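Local coordinates for periplasmic binding protein (PDB 5L9G) that binds the opine mannopine in the cleft between its two lobes and probably delivers it to an ABC transporter for uptake, at residues I81-P85 with V322-A328; V116-N120 with T288-N292; Y121-I125 with D246-G250. All blocks are in the same frame, centred on the assembly; numbering follows the deposited sequence.

Contact 1. Residues I81-P85 with V322-A328. With MO0 (mannopine), chain C; EDO (1,2-ethanediol), chain F.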
loop_
_atom_site.group_PDB
_atom_site.type_symbol
_atom_site.label_atom_id
_atom_site.label_comp_id
_atom_site.label_asym_id
_atom_site.label_seq_id
_atom_site.Cartn_x
_atom_site.Cartn_y
_atom_site.Cartn_z
ATOM N N ILE A 81 1.486 -0.406 6.898
ATOM C CA ILE A 81 1.263 -0.921 8.258
ATOM C C ILE A 81 1.979 -2.257 8.513
ATOM O O ILE A 81 2.366 -2.529 9.655
ATOM C CB ILE A 81 -0.263 -1.003 8.584
ATOM C CG1 ILE A 81 -0.521 -1.160 10.106
ATOM C CG2 ILE A 81 -0.976 -2.089 7.741
ATOM C CD1 ILE A 81 -1.997 -1.053 10.575
ATOM N N ALA A 82 2.102 -3.107 7.474
ATOM C CA ALA A 82 2.714 -4.432 7.617
ATOM C C ALA A 82 4.242 -4.402 7.581
ATOM O O ALA A 82 4.860 -5.420 7.889
ATOM C CB ALA A 82 2.140 -5.409 6.592
ATOM N N ASP A 83 4.865 -3.242 7.226
ATOM C CA ASP A 83 6.328 -3.107 7.308
ATOM C C ASP A 83 6.723 -2.524 8.665
ATOM O O ASP A 83 7.891 -2.610 9.047
ATOM C CB ASP A 83 6.884 -2.204 6.182
ATOM C CG ASP A 83 7.171 -2.950 4.898
ATOM O OD1 ASP A 83 7.448 -4.170 4.965
ATOM O OD2 ASP A 83 7.132 -2.314 3.831
ATOM N N GLU A 84 5.754 -1.920 9.385
ATOM C CA GLU A 84 5.990 -1.306 10.693
ATOM C C GLU A 84 6.606 -2.296 11.722
ATOM O O GLU A 84 7.603 -1.923 12.343
ATOM C CB GLU A 84 4.712 -0.618 11.225
ATOM C CG GLU A 84 4.910 0.121 12.544
ATOM C CD GLU A 84 4.667 -0.658 13.830
ATOM O OE1 GLU A 84 5.084 -0.137 14.885
ATOM O OE2 GLU A 84 4.018 -1.729 13.813
ATOM N N PRO A 85 6.105 -3.545 11.892
ATOM C CA PRO A 85 6.738 -4.439 12.884
ATOM C C PRO A 85 8.219 -4.734 12.617
ATOM O O PRO A 85 9.023 -4.596 13.539
ATOM C CB PRO A 85 5.865 -5.695 12.844
ATOM C CG PRO A 85 4.536 -5.234 12.290
ATOM C CD PRO A 85 4.914 -4.183 11.281
ATOM N N VAL A 322 -5.111 -6.769 5.558
ATOM C CA VAL A 322 -3.715 -7.212 5.740
ATOM C C VAL A 322 -3.530 -7.543 7.238
ATOM O O VAL A 322 -4.145 -6.886 8.083
ATOM C CB VAL A 322 -2.690 -6.142 5.229
ATOM C CG1 VAL A 322 -2.782 -4.836 6.019
ATOM C CG2 VAL A 322 -1.252 -6.670 5.220
ATOM N N ASP A 323 -2.711 -8.552 7.564
ATOM C CA ASP A 323 -2.466 -8.884 8.955
ATOM C C ASP A 323 -1.027 -8.560 9.316
ATOM O O ASP A 323 -0.129 -9.334 8.981
ATOM C CB ASP A 323 -2.810 -10.353 9.284
ATOM C CG ASP A 323 -2.731 -10.716 10.764
ATOM O OD1 ASP A 323 -2.352 -9.831 11.587
ATOM O OD2 ASP A 323 -3.025 -11.875 11.096
ATOM N N PRO A 324 -0.792 -7.424 10.009
ATOM C CA PRO A 324 0.592 -7.068 10.393
ATOM C C PRO A 324 1.266 -8.117 11.283
ATOM O O PRO A 324 2.489 -8.231 11.229
ATOM C CB PRO A 324 0.445 -5.727 11.109
ATOM C CG PRO A 324 -0.883 -5.191 10.667
ATOM C CD PRO A 324 -1.755 -6.401 10.461
ATOM N N ASN A 325 0.486 -8.890 12.078
ATOM C CA ASN A 325 1.029 -9.954 12.937
ATOM C C ASN A 325 1.707 -11.046 12.107
ATOM O O ASN A 325 2.743 -11.549 12.527
ATOM C CB ASN A 325 -0.050 -10.544 13.849
ATOM C CG ASN A 325 -0.636 -9.572 14.854
ATOM O OD1 ASN A 325 -1.819 -9.643 15.204
ATOM N ND2 ASN A 325 0.162 -8.631 15.334
ATOM N N PHE A 326 1.154 -11.376 10.910
ATOM C CA PHE A 326 1.762 -12.357 10.011
ATOM C C PHE A 326 3.117 -11.815 9.542
ATOM O O PHE A 326 4.125 -12.523 9.587
ATOM C CB PHE A 326 0.877 -12.628 8.779
ATOM C CG PHE A 326 1.570 -13.490 7.745
ATOM C CD1 PHE A 326 1.643 -14.875 7.902
ATOM C CD2 PHE A 326 2.187 -12.918 6.637
ATOM C CE1 PHE A 326 2.326 -15.663 6.974
ATOM C CE2 PHE A 326 2.873 -13.711 5.712
ATOM C CZ PHE A 326 2.935 -15.078 5.886
ATOM N N TRP A 327 3.116 -10.559 9.057
ATOM C CA TRP A 327 4.300 -9.889 8.539
ATOM C C TRP A 327 5.349 -9.634 9.628
ATOM O O TRP A 327 6.538 -9.677 9.330
ATOM C CB TRP A 327 3.895 -8.639 7.761
ATOM C CG TRP A 327 3.198 -9.049 6.498
ATOM C CD1 TRP A 327 1.851 -9.162 6.306
ATOM C CD2 TRP A 327 3.818 -9.644 5.353
ATOM N NE1 TRP A 327 1.594 -9.711 5.067
ATOM C CE2 TRP A 327 2.788 -10.020 4.463
ATOM C CE3 TRP A 327 5.157 -9.845 4.967
ATOM C CZ2 TRP A 327 3.050 -10.628 3.231
ATOM C CZ3 TRP A 327 5.413 -10.433 3.740
ATOM C CH2 TRP A 327 4.370 -10.797 2.877
ATOM N N ALA A 328 4.928 -9.493 10.889
ATOM C CA ALA A 328 5.856 -9.339 12.019
ATOM C C ALA A 328 6.709 -10.613 12.191
ATOM O O ALA A 328 7.889 -10.549 12.543
ATOM C CB ALA A 328 5.070 -9.073 13.299
HETATM O OAB MO0 C . 6.451 0.482 3.599
HETATM C CAF MO0 C . 7.189 0.856 2.467
HETATM C CAG MO0 C . 6.400 0.747 1.175
HETATM O OAC MO0 C . 6.526 -0.529 0.650
HETATM C CAH MO0 C . 4.974 1.233 1.267
HETATM O OAM MO0 C . 4.906 2.526 1.743
HETATM C CAI MO0 C . 4.144 1.079 -0.007
HETATM O OAD MO0 C . 4.684 1.832 -1.051
HETATM C CAJ MO0 C . 2.687 1.360 0.223
HETATM O OAE MO0 C . 2.197 0.484 1.197
HETATM C CAK MO0 C . 1.821 1.332 -1.045
HETATM N N MO0 C . 1.020 2.562 -1.102
HETATM C CA MO0 C . -0.017 2.523 -2.163
HETATM C C MO0 C . 0.424 3.346 -3.349
HETATM O O MO0 C . 1.584 3.809 -3.377
HETATM C CB MO0 C . -1.380 2.957 -1.679
HETATM C CG MO0 C . -1.500 4.458 -1.526
HETATM C CD MO0 C . -2.596 4.874 -0.609
HETATM O OE1 MO0 C . -3.801 5.302 -1.183
HETATM N NE2 MO0 C . -2.497 4.874 0.629
HETATM O OXT MO0 C . -0.336 3.521 -4.353
HETATM C C1 EDO F . 9.891 -13.182 14.154
HETATM O O1 EDO F . 8.845 -12.679 14.988
HETATM C C2 EDO F . 9.645 -14.681 13.822
HETATM O O2 EDO F . 10.635 -15.202 12.946
HETATM O O HOH W 1 6.780 -6.441 9.531
#

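Contact 2. Residues V116-N120 with T288-N292. With MO0 (mannopine), chain C.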
loop_
_atom_site.group_PDB
_atom_site.type_symbol
_atom_site.label_atom_id
_atom_site.label_comp_id
_atom_site.label_asym_id
_atom_site.label_seq_id
_atom_site.Cartn_x
_atom_site.Cartn_y
_atom_site.Cartn_z
ATOM N N VAL A 116 1.455 6.251 12.626
ATOM C CA VAL A 116 0.135 6.888 12.582
ATOM C C VAL A 116 -0.423 6.682 11.167
ATOM O O VAL A 116 0.167 7.171 10.196
ATOM C CB VAL A 116 0.128 8.396 12.990
ATOM C CG1 VAL A 116 -1.282 8.973 12.888
ATOM C CG2 VAL A 116 0.670 8.602 14.401
ATOM N N ALA A 117 -1.565 5.985 11.055
ATOM C CA ALA A 117 -2.215 5.743 9.759
ATOM C C ALA A 117 -2.608 7.064 9.088
ATOM O O ALA A 117 -2.934 8.044 9.775
ATOM C CB ALA A 117 -3.462 4.886 9.947
ATOM N N ASN A 118 -2.532 7.105 7.751
ATOM C CA ASN A 118 -3.022 8.253 7.015
ATOM C C ASN A 118 -4.125 7.821 6.014
ATOM O O ASN A 118 -4.889 8.675 5.563
ATOM C CB ASN A 118 -1.890 9.071 6.325
ATOM C CG ASN A 118 -1.309 8.490 5.046
ATOM O OD1 ASN A 118 -1.485 7.321 4.700
ATOM N ND2 ASN A 118 -0.629 9.318 4.268
ATOM N N SER A 119 -4.210 6.509 5.667
ATOM C CA SER A 119 -5.183 6.055 4.669
ATOM C C SER A 119 -5.381 4.552 4.639
ATOM O O SER A 119 -4.548 3.795 5.145
ATOM C CB SER A 119 -4.710 6.482 3.265
ATOM O OG SER A 119 -3.452 5.895 2.980
ATOM N N ASN A 120 -6.482 4.140 3.998
ATOM C CA ASN A 120 -6.777 2.772 3.606
ATOM C C ASN A 120 -6.770 2.758 2.075
ATOM O O ASN A 120 -7.182 3.732 1.431
ATOM C CB ASN A 120 -8.101 2.240 4.148
ATOM C CG ASN A 120 -8.049 2.042 5.638
ATOM O OD1 ASN A 120 -7.230 1.288 6.175
ATOM N ND2 ASN A 120 -8.867 2.779 6.345
ATOM N N THR A 288 -8.142 7.283 -2.888
ATOM C CA THR A 288 -7.694 6.745 -1.600
ATOM C C THR A 288 -8.815 6.976 -0.576
ATOM O O THR A 288 -9.834 7.573 -0.929
ATOM C CB THR A 288 -6.332 7.321 -1.194
ATOM O OG1 THR A 288 -5.889 6.597 -0.037
ATOM C CG2 THR A 288 -6.398 8.822 -0.896
ATOM N N ALA A 289 -8.638 6.492 0.673
ATOM C CA ALA A 289 -9.626 6.659 1.734
ATOM C C ALA A 289 -8.924 7.224 2.959
ATOM O O ALA A 289 -7.957 6.622 3.397
ATOM C CB ALA A 289 -10.264 5.318 2.079
ATOM N N PRO A 290 -9.364 8.366 3.523
ATOM C CA PRO A 290 -8.696 8.892 4.740
ATOM C C PRO A 290 -8.826 7.931 5.921
ATOM O O PRO A 290 -9.813 7.185 5.993
ATOM C CB PRO A 290 -9.423 10.218 5.006
ATOM C CG PRO A 290 -10.746 10.073 4.346
ATOM C CD PRO A 290 -10.503 9.215 3.119
ATOM N N ALA A 291 -7.827 7.909 6.825
ATOM C CA ALA A 291 -7.881 7.022 8.005
ATOM C C ALA A 291 -8.567 7.719 9.189
ATOM O O ALA A 291 -9.147 7.048 10.042
ATOM C CB ALA A 291 -6.483 6.566 8.403
ATOM N N ASN A 292 -8.506 9.058 9.239
ATOM C CA ASN A 292 -9.141 9.821 10.317
ATOM C C ASN A 292 -10.664 9.852 10.091
ATOM O O ASN A 292 -11.138 10.490 9.151
ATOM C CB ASN A 292 -8.556 11.238 10.399
ATOM C CG ASN A 292 -8.959 12.004 11.635
ATOM O OD1 ASN A 292 -10.031 11.804 12.209
ATOM N ND2 ASN A 292 -8.117 12.923 12.058
HETATM O OAB MO0 C . 6.451 0.482 3.599
HETATM C CAF MO0 C . 7.189 0.856 2.467
HETATM C CAG MO0 C . 6.400 0.747 1.175
HETATM O OAC MO0 C . 6.526 -0.529 0.650
HETATM C CAH MO0 C . 4.974 1.233 1.267
HETATM O OAM MO0 C . 4.906 2.526 1.743
HETATM C CAI MO0 C . 4.144 1.079 -0.007
HETATM O OAD MO0 C . 4.684 1.832 -1.051
HETATM C CAJ MO0 C . 2.687 1.360 0.223
HETATM O OAE MO0 C . 2.197 0.484 1.197
HETATM C CAK MO0 C . 1.821 1.332 -1.045
HETATM N N MO0 C . 1.020 2.562 -1.102
HETATM C CA MO0 C . -0.017 2.523 -2.163
HETATM C C MO0 C . 0.424 3.346 -3.349
HETATM O O MO0 C . 1.584 3.809 -3.377
HETATM C CB MO0 C . -1.380 2.957 -1.679
HETATM C CG MO0 C . -1.500 4.458 -1.526
HETATM C CD MO0 C . -2.596 4.874 -0.609
HETATM O OE1 MO0 C . -3.801 5.302 -1.183
HETATM N NE2 MO0 C . -2.497 4.874 0.629
HETATM O OXT MO0 C . -0.336 3.521 -4.353
#

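Contact 3. Residues Y121-I125 with D246-G250. With MO0 (mannopine), chain C.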
loop_
_atom_site.group_PDB
_atom_site.type_symbol
_atom_site.label_atom_id
_atom_site.label_comp_id
_atom_site.label_asym_id
_atom_site.label_seq_id
_atom_site.Cartn_x
_atom_site.Cartn_y
_atom_site.Cartn_z
ATOM N N TYR A 121 -6.297 1.655 1.512
ATOM C CA TYR A 121 -6.205 1.419 0.073
ATOM C C TYR A 121 -6.400 -0.084 -0.176
ATOM O O TYR A 121 -6.480 -0.865 0.776
ATOM C CB TYR A 121 -4.839 1.890 -0.453
ATOM C CG TYR A 121 -3.670 1.129 0.135
ATOM C CD1 TYR A 121 -3.147 1.465 1.385
ATOM C CD2 TYR A 121 -3.075 0.079 -0.563
ATOM C CE1 TYR A 121 -2.082 0.758 1.935
ATOM C CE2 TYR A 121 -2.003 -0.626 -0.026
ATOM C CZ TYR A 121 -1.500 -0.270 1.214
ATOM O OH TYR A 121 -0.439 -0.946 1.737
ATOM N N SER A 122 -6.450 -0.482 -1.444
ATOM C CA SER A 122 -6.616 -1.896 -1.798
ATOM C C SER A 122 -5.518 -2.328 -2.751
ATOM O O SER A 122 -5.103 -1.544 -3.616
ATOM C CB SER A 122 -7.972 -2.136 -2.460
ATOM O OG SER A 122 -9.085 -1.837 -1.633
ATOM N N THR A 123 -5.046 -3.566 -2.582
ATOM C CA THR A 123 -4.129 -4.240 -3.503
ATOM C C THR A 123 -5.095 -5.143 -4.268
ATOM O O THR A 123 -5.633 -6.090 -3.690
ATOM C CB THR A 123 -3.059 -5.007 -2.747
ATOM O OG1 THR A 123 -2.287 -4.076 -1.984
ATOM C CG2 THR A 123 -2.154 -5.774 -3.676
ATOM N N LEU A 124 -5.395 -4.786 -5.523
ATOM C CA LEU A 124 -6.468 -5.427 -6.271
ATOM C C LEU A 124 -6.081 -5.871 -7.679
ATOM O O LEU A 124 -5.010 -5.523 -8.162
ATOM C CB LEU A 124 -7.715 -4.462 -6.302
ATOM C CG LEU A 124 -7.480 -3.005 -6.787
ATOM C CD1 LEU A 124 -7.152 -2.944 -8.296
ATOM C CD2 LEU A 124 -8.727 -2.151 -6.542
ATOM N N ILE A 125 -7.002 -6.594 -8.347
ATOM C CA ILE A 125 -6.847 -7.120 -9.709
ATOM C C ILE A 125 -7.416 -6.130 -10.710
ATOM O O ILE A 125 -8.587 -5.787 -10.619
ATOM C CB ILE A 125 -7.611 -8.483 -9.841
ATOM C CG1 ILE A 125 -7.056 -9.528 -8.871
ATOM C CG2 ILE A 125 -7.622 -9.029 -11.308
ATOM C CD1 ILE A 125 -8.098 -10.648 -8.520
ATOM N N ASP A 246 -11.506 -10.203 -3.813
ATOM C CA ASP A 246 -10.204 -10.783 -3.411
ATOM C C ASP A 246 -9.105 -9.741 -3.204
ATOM O O ASP A 246 -7.920 -10.095 -3.137
ATOM C CB ASP A 246 -9.726 -11.875 -4.394
ATOM C CG ASP A 246 -10.376 -13.220 -4.222
ATOM O OD1 ASP A 246 -11.012 -13.448 -3.154
ATOM O OD2 ASP A 246 -10.226 -14.062 -5.131
ATOM N N ALA A 247 -9.472 -8.447 -3.109
ATOM C CA ALA A 247 -8.448 -7.436 -2.872
ATOM C C ALA A 247 -8.039 -7.436 -1.381
ATOM O O ALA A 247 -8.799 -7.873 -0.511
ATOM C CB ALA A 247 -8.947 -6.056 -3.288
ATOM N N GLN A 248 -6.833 -6.957 -1.100
ATOM C CA GLN A 248 -6.343 -6.843 0.266
ATOM C C GLN A 248 -6.539 -5.394 0.703
ATOM O O GLN A 248 -6.079 -4.471 0.022
ATOM C CB GLN A 248 -4.858 -7.218 0.349
ATOM C CG GLN A 248 -4.289 -7.121 1.773
ATOM C CD GLN A 248 -2.825 -7.454 1.782
ATOM O OE1 GLN A 248 -2.457 -8.569 2.076
ATOM N NE2 GLN A 248 -1.970 -6.588 1.324
ATOM N N LEU A 249 -7.220 -5.203 1.847
ATOM C CA LEU A 249 -7.462 -3.874 2.417
ATOM C C LEU A 249 -6.236 -3.513 3.246
ATOM O O LEU A 249 -5.946 -4.164 4.258
ATOM C CB LEU A 249 -8.766 -3.900 3.260
ATOM C CG LEU A 249 -9.149 -2.631 4.051
ATOM C CD1 LEU A 249 -9.283 -1.431 3.145
ATOM C CD2 LEU A 249 -10.457 -2.850 4.807
ATOM N N GLY A 250 -5.478 -2.543 2.750
ATOM C CA GLY A 250 -4.249 -2.103 3.395
ATOM C C GLY A 250 -4.410 -0.809 4.146
ATOM O O GLY A 250 -5.424 -0.117 4.006
HETATM O OAB MO0 C . 6.451 0.482 3.599
HETATM C CAF MO0 C . 7.189 0.856 2.467
HETATM C CAG MO0 C . 6.400 0.747 1.175
HETATM O OAC MO0 C . 6.526 -0.529 0.650
HETATM C CAH MO0 C . 4.974 1.233 1.267
HETATM O OAM MO0 C . 4.906 2.526 1.743
HETATM C CAI MO0 C . 4.144 1.079 -0.007
HETATM O OAD MO0 C . 4.684 1.832 -1.051
HETATM C CAJ MO0 C . 2.687 1.360 0.223
HETATM O OAE MO0 C . 2.197 0.484 1.197
HETATM C CAK MO0 C . 1.821 1.332 -1.045
HETATM N N MO0 C . 1.020 2.562 -1.102
HETATM C CA MO0 C . -0.017 2.523 -2.163
HETATM C C MO0 C . 0.424 3.346 -3.349
HETATM O O MO0 C . 1.584 3.809 -3.377
HETATM C CB MO0 C . -1.380 2.957 -1.679
HETATM C CG MO0 C . -1.500 4.458 -1.526
HETATM C CD MO0 C . -2.596 4.874 -0.609
HETATM O OE1 MO0 C . -3.801 5.302 -1.183
HETATM N NE2 MO0 C . -2.497 4.874 0.629
HETATM O OXT MO0 C . -0.336 3.521 -4.353
HETATM O O HOH W 2 -3.400 -3.523 0.414
#

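Contact 1. Residues I81-P85 with V322-A328
Beside the polyol end of the mannopine pocket, A82 and P85 rest against P324, W327 and A328, so that the loop bearing a ligand-binding aspartate is backed by the first turn of the C-terminal helix 324-343. The union is almost wholly apolar. V322 reaches forward with both branches: CG1, lying between its own backbone N and carbonyl carbon (chi1 63°), approaches I81 CG2 at 3.7 Å, while CG2 of the same valine meets A82 CB. The other branch of I81, CG1, lies 4.1 Å from CG of the P324 ring. A82 CB comes obliquely to the pyrrole part of W327, touching CG and CD1, the latter at 3.8 Å; the NE1 of that indole gives its hydrogen to E164. At the outer margin P85 CB and A328 CB are pressed to 3.5 Å, tighter than usual for two carbons.

The polar backbone is served by water rather than by a direct bond between the segments. A water donates to A82 O at 2.7 Å and, weakly, to W327 O. The helix start is secured locally: D323 is its N-cap, with N325 N held by D323 OD1 at 3.0 Å, the N-H arriving from above the carboxylate plane.

On the side of the loop turned from the helix, D83 takes a hydrogen bond from the mannopine hydroxyl OAB into OD2 at 2.9 Å, while OD1 is engaged by Q86, which restrains the carboxylate. G80, the last residue of strand 76-80, adds a backbone N-H to the same ligand. A loop between a parallel strand and the following helix, opening on the cleft with its ligand-binding groups, is typical of the alpha/beta lobes of periplasmic binding proteins.

Contact 2. Residues V116-N120 with T288-N292
S119 and T288 stand next to each other, S119 CB 3.5 Å from T288 OG1, and present their hydroxyls to the same terminal carboxamide of mannopine. They divide its two polar atoms between them: S119 OG accepts from the ligand NE2 at 2.7 Å, whereas T288 OG1 donates to the ligand OE1, also at 2.7 Å. T288 can do so because OG1 is swung anti to its backbone N (chi1 -172°), leaving the methyl on another side. The pairing of donor with acceptor is consistent with selection for a carboxamide at this end of the ligand.

S119 lies in a classic beta bulge, in which N118 and S119 both face D252 on strand 240-256, itself a ligand-binding residue. On the other edge of strand 115-128, the short strand 289-290 runs antiparallel. N120 and A289 form its hydrogen-bonded pair, N120 N reaching A289 O at 2.9 Å and A289 N returning to N120 O at 3.2 Å. Their CB atoms project to one face, while the side chains of S119 and P290 diverge. A291 CB points at the strand, 3.8 Å from A117 CB and 3.6 Å from S119 N, and A291 N bonds weakly to N118 O.

Contact 3. Residues Y121-I125 with D246-G250
The Y121 ring is sandwiched between mannopine and the backbone of G250, within an antiparallel pair formed by the long strands 115-128 and 240-256, consistent with the strands that link the two lobes in periplasmic binding proteins. Over one face lies the ligand carbon CB, 3.4 Å above the ring plane and displaced toward the rim. The opposite face takes a CH-pi contact from G250 CA, 4.1 Å from the ring centroid; with no side chain on G250, the backbone can come this close. At the far end, Y121 OH is 3.0 Å from the ligand OAE, and a bound calcium ion lies close to the tyrosine side chain. The first torsion (chi1 63°) sets CG between the backbone N and carbonyl carbon, which brings the ring over G250, and W226 meets it edge-to-face.

Behind this first shell the backbones fix where the tyrosine stands. Segments 121-125 and 247-250 run at 166° to each other, and Y121 and G250 are a hydrogen-bonded pair, with G250 N bound to Y121 O at 2.8 Å. The pattern repeats at T123 and Q248, where T123 N reaches Q248 O at 2.9 Å. S122 faces the other side of the sheet with L249, and its hydroxyl is occupied by Q319. Beyond, L124 CB packs on A247 CB at 3.6 Å, while D246, where the chain turns a corner, forms a salt bridge with R174.

T123 and Q248 point the same way on the tyrosine side of the sheet, and one water joins them, 2.7 Å from T123 OG1 and donating to Q248 O at 2.9 Å.

All three contacts reach mannopine, each through different chemistry. Contacts 2 and 3 are buried and share strand 115-128, one taking up where the other leaves off; backbone pairing dominates both, yet contact 2 offers hydroxyls to the ligand's carboxamide whereas contact 3 offers an aromatic face. Contact 1 is only partly buried, joins loop to helix through apolar side chains, and brings a carboxylate to the polyol end, opposite the carboxamide. It meets contact 3 directly, V322 N probably bonding to L249 O and V322 packing on Q248 and G250. Contacts 1 and 2 do not touch, their nearest atoms about 6 Å apart, while N120 of contact 2 packs on L249 of contact 3.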